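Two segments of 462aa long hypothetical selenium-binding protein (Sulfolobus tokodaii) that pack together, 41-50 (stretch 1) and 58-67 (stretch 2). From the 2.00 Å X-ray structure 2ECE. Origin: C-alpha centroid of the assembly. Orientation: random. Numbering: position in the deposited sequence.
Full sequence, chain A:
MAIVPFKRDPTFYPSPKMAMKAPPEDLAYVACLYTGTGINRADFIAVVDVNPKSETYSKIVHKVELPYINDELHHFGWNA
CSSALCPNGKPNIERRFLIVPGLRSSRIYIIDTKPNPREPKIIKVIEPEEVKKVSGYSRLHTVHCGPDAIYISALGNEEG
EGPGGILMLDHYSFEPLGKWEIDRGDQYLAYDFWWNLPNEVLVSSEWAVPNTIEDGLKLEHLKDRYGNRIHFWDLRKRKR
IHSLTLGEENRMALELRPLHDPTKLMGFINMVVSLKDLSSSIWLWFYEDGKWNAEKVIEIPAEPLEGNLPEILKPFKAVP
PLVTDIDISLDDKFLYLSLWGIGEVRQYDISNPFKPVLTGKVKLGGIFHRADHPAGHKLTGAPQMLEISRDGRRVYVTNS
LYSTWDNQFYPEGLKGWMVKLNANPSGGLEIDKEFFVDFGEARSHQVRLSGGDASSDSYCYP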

# COMPACT_ATOMS: atom_id res chain seq x y z
N ARG A 41 -15.23 18.33 3.26
CA ARG A 41 -14.96 18.32 1.82
C ARG A 41 -14.67 16.89 1.38
O ARG A 41 -14.13 16.10 2.14
CB ARG A 41 -13.73 19.17 1.47
CG ARG A 41 -13.92 20.66 1.50
CD ARG A 41 -12.63 21.32 1.04
NE ARG A 41 -12.47 22.67 1.57
CZ ARG A 41 -11.33 23.35 1.54
NH1 ARG A 41 -10.24 22.79 1.01
NH2 ARG A 41 -11.26 24.57 2.04
N ALA A 42 -15.01 16.58 0.14
CA ALA A 42 -14.79 15.25 -0.40
C ALA A 42 -13.31 14.92 -0.56
O ALA A 42 -12.47 15.82 -0.70
CB ALA A 42 -15.50 15.10 -1.74
N ASP A 43 -12.99 13.63 -0.53
CA ASP A 43 -11.61 13.20 -0.74
C ASP A 43 -11.40 13.40 -2.24
O ASP A 43 -12.35 13.73 -2.96
CB ASP A 43 -11.45 11.73 -0.34
CG ASP A 43 -11.67 11.51 1.15
OD1 ASP A 43 -11.75 12.51 1.89
OD2 ASP A 43 -11.75 10.34 1.58
N PHE A 44 -10.17 13.21 -2.72
CA PHE A 44 -9.89 13.42 -4.14
C PHE A 44 -8.59 12.76 -4.58
O PHE A 44 -7.76 12.38 -3.76
CB PHE A 44 -9.79 14.92 -4.43
CG PHE A 44 -8.70 15.62 -3.64
CD1 PHE A 44 -7.44 15.85 -4.20
CD2 PHE A 44 -8.94 16.05 -2.33
CE1 PHE A 44 -6.44 16.50 -3.48
CE2 PHE A 44 -7.94 16.70 -1.60
CZ PHE A 44 -6.68 16.92 -2.18
N ILE A 45 -8.43 12.64 -5.89
CA ILE A 45 -7.22 12.08 -6.47
C ILE A 45 -6.46 13.29 -7.00
O ILE A 45 -7.00 14.06 -7.80
CB ILE A 45 -7.51 11.14 -7.66
CG1 ILE A 45 -8.06 9.80 -7.14
CG2 ILE A 45 -6.23 10.92 -8.47
CD1 ILE A 45 -7.02 8.94 -6.43
N ALA A 46 -5.23 13.46 -6.54
CA ALA A 46 -4.44 14.59 -7.00
C ALA A 46 -3.52 14.15 -8.12
O ALA A 46 -2.97 13.04 -8.08
CB ALA A 46 -3.63 15.16 -5.85
N VAL A 47 -3.38 15.00 -9.13
CA VAL A 47 -2.50 14.71 -10.25
C VAL A 47 -1.26 15.58 -10.07
O VAL A 47 -1.35 16.80 -10.18
CB VAL A 47 -3.16 15.03 -11.60
CG1 VAL A 47 -2.22 14.66 -12.74
CG2 VAL A 47 -4.47 14.26 -11.74
N VAL A 48 -0.13 14.95 -9.79
CA VAL A 48 1.12 15.67 -9.58
C VAL A 48 2.09 15.51 -10.75
O VAL A 48 2.37 14.38 -11.18
CB VAL A 48 1.82 15.18 -8.28
CG1 VAL A 48 3.15 15.90 -8.11
CG2 VAL A 48 0.92 15.45 -7.08
N ASP A 49 2.58 16.64 -11.25
CA ASP A 49 3.53 16.66 -12.36
C ASP A 49 4.85 16.28 -11.72
O ASP A 49 5.38 16.98 -10.85
CB ASP A 49 3.65 18.05 -12.99
CG ASP A 49 4.42 18.02 -14.31
OD1 ASP A 49 5.38 17.22 -14.43
OD2 ASP A 49 4.06 18.80 -15.22
N VAL A 50 5.39 15.17 -12.19
CA VAL A 50 6.61 14.64 -11.63
C VAL A 50 7.83 14.61 -12.56
O VAL A 50 8.85 14.00 -12.24
CB VAL A 50 6.24 13.24 -11.03
CG1 VAL A 50 7.00 12.12 -11.68
CG2 VAL A 50 6.43 13.28 -9.53
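Stretch 2, residues 58-67: SKIVHKVELP

How does stretch 2 lie on stretch 1? It runs back alongside it as a neighbouring antiparallel β-strand: the two strand axes approach to 4.6 Å, and their N-to-C directions differ by 167°. The register places E65 opposite F44, V64 opposite I45, K63 opposite A46 and I60 opposite V48, with CA–CA distances of 4.5, 5.0, 4.6 and 4.4 Å in that order. Between the last two pairs, V47 N is bonded to H62 O while V47 O is bonded to V61 N, so H62 and V61 together face V47, and stretch 2 spends one extra residue before I60 pairs with V48. V61 departs from the extended conformation, with phi/psi of -97/-9, and its side chain points sideways.

Which backbone donors and acceptors are satisfied across the pair? At I45 both are: I45 N donates to V64 O at 3.2 Å, and V64 N returns a shorter bond to I45 O at 2.8 Å, nearly straight at 172°. V47 also uses both its polar backbone atoms, but with different partners. V47 N gives its hydrogen to H62 O at 2.8 Å, whereas V47 O accepts from V61 N, also at 2.8 Å. The extra residue is thus accommodated without leaving either backbone atom of V47 unpaired. The carbonyls take weaker contacts as well, with K63 CA lying 3.5 Å from I45 O and I60 CA 3.4 Å from V47 O.

What holds the two ends of the ladder? Beyond E65, L66 N donates to D43 O at 3.2 Å, extending the pairing past the F44–E65 position. At the other end D49 N donates to K59 O at 3.0 Å, and S58 N donates to D49 O at 2.8 Å, the latter bent to 144°. S58 has positive phi and psi, 65/27, so the chain is not extended here, yet its amide still reaches D49. K59 O also receives a CA–H contact from V48 CA at 3.5 Å. All seven cross-strand hydrogen bonds join main chain to main chain. The side-chain oxygens of D43 and S58 OG find their hydrogen bonds elsewhere in the structure, and D49 OD1 and OD2 find theirs just outside the stretches.

How do the side chains fill in around this ladder? F44, A46 and V48 share one face with I60, K63 and E65. There the aliphatic part of K63 approaches the F44 ring obliquely, K63 CD lying 3.8 Å from F44 CE1, while I60 CG2 is 4.3 Å from A46 CB and I60 CG1 4.3 Å from V48 CG2. I45, V47, H62 and V64 occupy the other face, where I45 CB meets V64 CB at 4.0 Å and V47 CG2 lies at the edge of the H62 ring. The sideways V61 still joins the apolar packing, its CG2 atom 3.7 Å from V47 CG1. Near the start of stretch 1, A42 CB and L66 CB, both pointing toward the opposing stretch, are 4.2 Å apart. Altogether the contact buries 763 Å², counting both sides.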

# COMPACT_ATOMS: atom_id res chain seq x y z
N SER A 58 6.58 19.26 -9.88
CA SER A 58 6.31 19.29 -8.44
C SER A 58 5.07 20.09 -8.06
O SER A 58 4.98 20.62 -6.95
CB SER A 58 7.53 19.83 -7.69
OG SER A 58 7.40 19.63 -6.29
N LYS A 59 4.12 20.18 -8.99
CA LYS A 59 2.88 20.91 -8.76
C LYS A 59 1.67 20.01 -8.94
O LYS A 59 1.70 19.08 -9.73
CB LYS A 59 2.73 22.05 -9.76
CG LYS A 59 3.45 23.35 -9.46
CD LYS A 59 3.02 24.35 -10.52
CE LYS A 59 3.44 25.77 -10.21
NZ LYS A 59 3.00 26.65 -11.34
N ILE A 60 0.60 20.31 -8.20
CA ILE A 60 -0.64 19.56 -8.36
C ILE A 60 -1.25 20.28 -9.55
O ILE A 60 -1.57 21.46 -9.47
CB ILE A 60 -1.57 19.73 -7.16
CG1 ILE A 60 -0.95 19.09 -5.92
CG2 ILE A 60 -2.92 19.12 -7.48
CD1 ILE A 60 -1.63 19.48 -4.62
N VAL A 61 -1.42 19.58 -10.67
CA VAL A 61 -1.97 20.22 -11.85
C VAL A 61 -3.46 19.99 -12.03
O VAL A 61 -4.09 20.62 -12.88
CB VAL A 61 -1.21 19.76 -13.10
CG1 VAL A 61 0.26 20.15 -12.98
CG2 VAL A 61 -1.34 18.26 -13.26
N HIS A 62 -4.02 19.10 -11.22
CA HIS A 62 -5.45 18.80 -11.29
C HIS A 62 -5.87 17.96 -10.09
O HIS A 62 -5.08 17.21 -9.52
CB HIS A 62 -5.78 18.04 -12.58
CG HIS A 62 -7.25 17.83 -12.80
ND1 HIS A 62 -8.11 18.86 -13.11
CD2 HIS A 62 -8.01 16.71 -12.76
CE1 HIS A 62 -9.33 18.39 -13.25
NE2 HIS A 62 -9.30 17.09 -13.04
N LYS A 63 -7.14 18.11 -9.71
CA LYS A 63 -7.70 17.37 -8.59
C LYS A 63 -9.01 16.76 -9.06
O LYS A 63 -9.90 17.46 -9.54
CB LYS A 63 -7.97 18.30 -7.39
CG LYS A 63 -6.71 18.81 -6.69
CD LYS A 63 -7.09 19.64 -5.46
CE LYS A 63 -5.86 20.10 -4.69
NZ LYS A 63 -6.23 20.78 -3.41
N VAL A 64 -9.11 15.44 -8.96
CA VAL A 64 -10.33 14.76 -9.35
C VAL A 64 -11.15 14.72 -8.07
O VAL A 64 -11.06 13.78 -7.28
CB VAL A 64 -10.05 13.33 -9.83
CG1 VAL A 64 -11.34 12.69 -10.32
CG2 VAL A 64 -9.01 13.36 -10.94
N GLU A 65 -11.93 15.78 -7.85
CA GLU A 65 -12.75 15.88 -6.66
C GLU A 65 -13.94 14.91 -6.72
O GLU A 65 -14.66 14.85 -7.72
CB GLU A 65 -13.19 17.34 -6.47
CG GLU A 65 -12.02 18.21 -5.99
CD GLU A 65 -12.24 19.71 -6.12
OE1 GLU A 65 -13.36 20.14 -6.49
OE2 GLU A 65 -11.28 20.46 -5.85
N LEU A 66 -14.11 14.13 -5.65
CA LEU A 66 -15.18 13.13 -5.59
C LEU A 66 -16.55 13.72 -5.23
O LEU A 66 -16.63 14.75 -4.56
CB LEU A 66 -14.80 12.04 -4.58
CG LEU A 66 -13.46 11.37 -4.93
CD1 LEU A 66 -13.11 10.33 -3.88
CD2 LEU A 66 -13.56 10.74 -6.32
N PRO A 67 -17.64 13.08 -5.68
CA PRO A 67 -19.01 13.53 -5.42
C PRO A 67 -19.56 13.31 -4.02
O PRO A 67 -20.62 13.83 -3.69
CB PRO A 67 -19.82 12.78 -6.48
CG PRO A 67 -19.08 11.48 -6.57
CD PRO A 67 -17.64 11.94 -6.62